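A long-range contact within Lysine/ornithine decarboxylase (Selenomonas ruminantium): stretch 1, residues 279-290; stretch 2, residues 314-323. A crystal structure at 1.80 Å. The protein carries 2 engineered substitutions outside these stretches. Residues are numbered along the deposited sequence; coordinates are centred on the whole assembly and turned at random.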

# COMPACT_ATOMS: atom_id res chain seq x y z
N GLY A 279 -20.68 -4.83 24.57
CA GLY A 279 -20.61 -6.25 24.16
C GLY A 279 -19.39 -7.12 24.57
O GLY A 279 -18.58 -6.75 25.44
N GLU A 280 -19.28 -8.30 23.97
CA GLU A 280 -18.45 -9.35 24.61
C GLU A 280 -16.97 -9.29 24.22
O GLU A 280 -16.12 -9.61 25.02
CB GLU A 280 -19.00 -10.75 24.38
CG GLU A 280 -18.58 -11.75 25.45
CD GLU A 280 -19.43 -13.02 25.40
OE1 GLU A 280 -20.17 -13.27 26.40
OE2 GLU A 280 -19.39 -13.73 24.36
N GLN A 281 -16.70 -8.90 22.99
CA GLN A 281 -15.33 -8.77 22.53
C GLN A 281 -14.91 -7.27 22.48
O GLN A 281 -15.36 -6.55 21.65
CB GLN A 281 -15.20 -9.51 21.22
CG GLN A 281 -13.87 -9.31 20.55
CD GLN A 281 -13.35 -10.44 19.75
OE1 GLN A 281 -12.36 -10.28 19.10
NE2 GLN A 281 -13.96 -11.62 19.86
N PRO A 282 -14.02 -6.81 23.37
CA PRO A 282 -13.62 -5.44 23.23
C PRO A 282 -12.84 -5.19 21.94
O PRO A 282 -12.12 -6.11 21.46
CB PRO A 282 -12.68 -5.21 24.39
CG PRO A 282 -12.46 -6.47 25.05
CD PRO A 282 -13.30 -7.51 24.41
N TRP A 283 -12.90 -3.96 21.45
CA TRP A 283 -12.05 -3.51 20.34
C TRP A 283 -11.10 -2.46 20.83
O TRP A 283 -11.44 -1.58 21.65
CB TRP A 283 -12.80 -2.90 19.21
CG TRP A 283 -13.60 -3.82 18.35
CD1 TRP A 283 -14.49 -4.78 18.76
CD2 TRP A 283 -13.62 -3.86 16.91
NE1 TRP A 283 -15.01 -5.45 17.66
CE2 TRP A 283 -14.54 -4.85 16.52
CE3 TRP A 283 -12.95 -3.16 15.91
CZ2 TRP A 283 -14.75 -5.19 15.18
CZ3 TRP A 283 -13.15 -3.51 14.60
CH2 TRP A 283 -14.08 -4.49 14.24
N TYR A 284 -9.91 -2.49 20.28
CA TYR A 284 -8.95 -1.46 20.46
C TYR A 284 -8.53 -0.93 19.10
O TYR A 284 -8.15 -1.72 18.22
CB TYR A 284 -7.71 -2.03 21.13
CG TYR A 284 -8.09 -2.67 22.43
CD1 TYR A 284 -8.53 -1.87 23.47
CD2 TYR A 284 -8.04 -4.04 22.62
CE1 TYR A 284 -8.94 -2.41 24.66
CE2 TYR A 284 -8.37 -4.61 23.87
CZ TYR A 284 -8.86 -3.77 24.85
OH TYR A 284 -9.18 -4.21 26.09
N ILE A 285 -8.53 0.40 18.99
CA ILE A 285 -8.10 1.09 17.79
C ILE A 285 -6.70 1.61 18.00
O ILE A 285 -6.44 2.32 18.97
CB ILE A 285 -9.05 2.26 17.43
CG1 ILE A 285 -10.45 1.70 17.19
CG2 ILE A 285 -8.57 2.93 16.14
CD1 ILE A 285 -10.53 0.58 16.23
N LEU A 286 -5.79 1.19 17.11
CA LEU A 286 -4.37 1.61 17.16
C LEU A 286 -4.06 2.75 16.21
O LEU A 286 -4.81 2.94 15.32
CB LEU A 286 -3.43 0.42 16.82
CG LEU A 286 -3.69 -0.83 17.70
CD1 LEU A 286 -2.75 -1.93 17.25
CD2 LEU A 286 -3.45 -0.47 19.14
N ASP A 287 -2.95 3.48 16.44
CA ASP A 287 -2.54 4.52 15.56
C ASP A 287 -1.69 4.10 14.37
O ASP A 287 -1.31 4.99 13.58
CB ASP A 287 -2.04 5.77 16.28
CG ASP A 287 -0.79 5.54 17.15
OD1 ASP A 287 -0.11 4.50 17.05
OD2 ASP A 287 -0.47 6.48 17.94
N GLU A 288 -1.52 2.83 14.18
CA GLU A 288 -0.95 2.24 13.00
C GLU A 288 -1.84 1.12 12.51
O GLU A 288 -2.37 0.36 13.31
CB GLU A 288 0.49 1.75 13.22
CG GLU A 288 1.24 1.31 11.95
CD GLU A 288 1.75 2.43 11.04
OE1 GLU A 288 2.47 2.09 10.09
OE2 GLU A 288 1.47 3.65 11.32
N GLY A 289 -1.96 0.94 11.21
CA GLY A 289 -2.89 -0.11 10.69
C GLY A 289 -2.46 -0.68 9.33
O GLY A 289 -1.28 -0.61 8.88
N ILE A 290 -3.45 -1.24 8.64
CA ILE A 290 -3.26 -2.05 7.45
C ILE A 290 -2.81 -1.23 6.24
O ILE A 290 -2.23 -1.80 5.30
CB ILE A 290 -4.51 -2.87 7.15
CG1 ILE A 290 -4.13 -4.11 6.33
CG2 ILE A 290 -5.54 -2.01 6.43
CD1 ILE A 290 -5.20 -5.15 6.27
N LYS A 314 -7.20 -11.76 30.65
CA LYS A 314 -7.22 -11.51 29.24
C LYS A 314 -8.47 -12.06 28.71
O LYS A 314 -9.04 -13.03 29.27
CB LYS A 314 -6.09 -12.28 28.56
CG LYS A 314 -4.72 -11.77 28.93
CD LYS A 314 -3.58 -12.35 28.10
CE LYS A 314 -2.27 -11.85 28.77
NZ LYS A 314 -1.17 -11.85 27.81
N LYS A 315 -8.97 -11.45 27.67
CA LYS A 315 -10.09 -12.01 26.94
C LYS A 315 -9.96 -11.75 25.43
O LYS A 315 -9.22 -10.80 25.02
CB LYS A 315 -11.36 -11.37 27.48
CG LYS A 315 -11.51 -9.92 27.28
CD LYS A 315 -12.91 -9.41 27.67
CE LYS A 315 -13.07 -9.44 29.16
NZ LYS A 315 -14.42 -8.85 29.46
N PRO A 316 -10.72 -12.51 24.63
CA PRO A 316 -10.59 -12.32 23.20
C PRO A 316 -10.98 -10.94 22.81
O PRO A 316 -12.09 -10.43 23.22
CB PRO A 316 -11.53 -13.42 22.58
CG PRO A 316 -11.49 -14.48 23.62
CD PRO A 316 -11.52 -13.74 24.92
N SER A 317 -10.09 -10.32 22.00
CA SER A 317 -10.20 -8.90 21.62
C SER A 317 -9.89 -8.68 20.15
O SER A 317 -9.14 -9.42 19.55
CB SER A 317 -9.32 -8.05 22.49
OG SER A 317 -9.49 -8.31 23.91
N THR A 318 -10.47 -7.60 19.58
CA THR A 318 -10.18 -7.20 18.23
C THR A 318 -9.33 -5.91 18.21
O THR A 318 -9.58 -5.04 19.03
CB THR A 318 -11.47 -7.05 17.48
OG1 THR A 318 -12.09 -8.35 17.28
CG2 THR A 318 -11.31 -6.43 16.09
N PHE A 319 -8.39 -5.82 17.26
CA PHE A 319 -7.54 -4.64 17.10
C PHE A 319 -7.77 -4.16 15.71
O PHE A 319 -7.67 -4.97 14.75
CB PHE A 319 -6.06 -5.02 17.30
CG PHE A 319 -5.70 -5.30 18.73
CD1 PHE A 319 -5.96 -6.52 19.29
CD2 PHE A 319 -5.13 -4.32 19.51
CE1 PHE A 319 -5.61 -6.75 20.60
CE2 PHE A 319 -4.77 -4.56 20.82
CZ PHE A 319 -5.09 -5.78 21.37
N GLY A 320 -7.99 -2.85 15.57
CA GLY A 320 -8.15 -2.24 14.23
C GLY A 320 -7.19 -1.08 14.15
O GLY A 320 -6.69 -0.58 15.17
N GLY A 321 -6.98 -0.67 12.91
CA GLY A 321 -6.15 0.48 12.63
C GLY A 321 -6.95 1.77 12.63
O GLY A 321 -8.14 1.79 12.89
N PRO A 322 -6.28 2.89 12.31
CA PRO A 322 -6.86 4.21 12.50
C PRO A 322 -7.63 4.76 11.31
O PRO A 322 -8.16 5.87 11.38
CB PRO A 322 -5.61 5.09 12.73
CG PRO A 322 -4.55 4.42 11.87
CD PRO A 322 -4.82 2.92 12.10
N SER A 323 -7.63 4.06 10.21
CA SER A 323 -8.33 4.55 9.01
C SER A 323 -9.84 4.41 9.10
O SER A 323 -10.39 3.79 10.03
CB SER A 323 -7.84 3.91 7.76
OG SER A 323 -8.32 2.61 7.64
O HOH W 1 -14.16 -11.61 24.45
O HOH W 2 -9.23 -7.01 26.27

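The most unusual feature of this contact is the methyl of T318 seated almost squarely on the indole of W283. T318 CG2 lies 3.4 Å from the centroid of the six-membered ring of W283 and 6° off the ring normal, so the methyl hydrogens face the pi cloud in a CH-pi contact. The same threonine uses its other branch differently: T318 OG1 donates a hydrogen bond to Q281 OE1 at 2.7 Å, the end of the glutamine side chain having come nearer than its sideways CA-to-CB bond would suggest.

The framework beneath these contacts is a pair of parallel strands, 283-286 and a second one ending at G320, whose axes approach to 4.7 Å with 25° between their directions. Three bridges fix the register: W283 with T318, Y284 with F319 and I285 with G320, at CA-CA distances of 4.6, 4.8 and 4.9 Å respectively. Four backbone hydrogen bonds follow the alternation expected of parallel strands. T318 N donates to P282 O and Y284 N to T318 O, both at 2.9 Å; G320 N then donates to Y284 O at 2.9 Å, and L286 N to G320 O at 2.8 Å. Their N-H...acceptor angles, 161° to 176°, are close to linear. The carbonyls also receive CA-H...O contacts, among them W283 CA to T318 O and F319 CA to Y284 O, each at 3.2 Å.

Alternation sends W283, T318 and I285 to one face of the sheet, and Y284 and F319 to the other. On the latter face the two rings meet obliquely, their centroids 5.3 Å apart and their planes at 44°; Y284 CD2 lies over the face of the F319 ring, 3.6 Å from F319 CZ. L286 CD1 extends this apolar patch, reaching F319 CD2 at 4.1 Å. On the first face G320 leaves room beside I285: an ideal CB on G320 would sit only 3.4 Å from I285 CD1, a tight approach.

Beyond the strands, measured between CA atoms, the chains come closest at two glycines. G289 CA and G321 CA are 3.8 Å apart. An ideal CB on G289 would fall 2.8 Å from G321 CA, and an ideal CB on G321 would fall 2.7 Å from G289 CA. Both would clash, so the lack of side chains permits this close passage. P322 packs alongside, with its CD 3.2 Å from L286 O and 3.6 Å from G289 N; having no amide hydrogen, its nitrogen cannot donate to that carbonyl of L286.

Toward the start of both stretches, two waters add to the direct hydrogen bonds. Water 1 donates to E280 O at 2.9 Å and to P316 O at 2.7 Å, bridging two carbonyls that could not bond each other. Water 2 links the side chains of Y284 and S317, lying 2.8 Å from Y284 OH and donating to S317 OG at 2.7 Å. That serine hydroxyl in turn donates within its own stretch, S317 OG to K315 O at 2.7 Å.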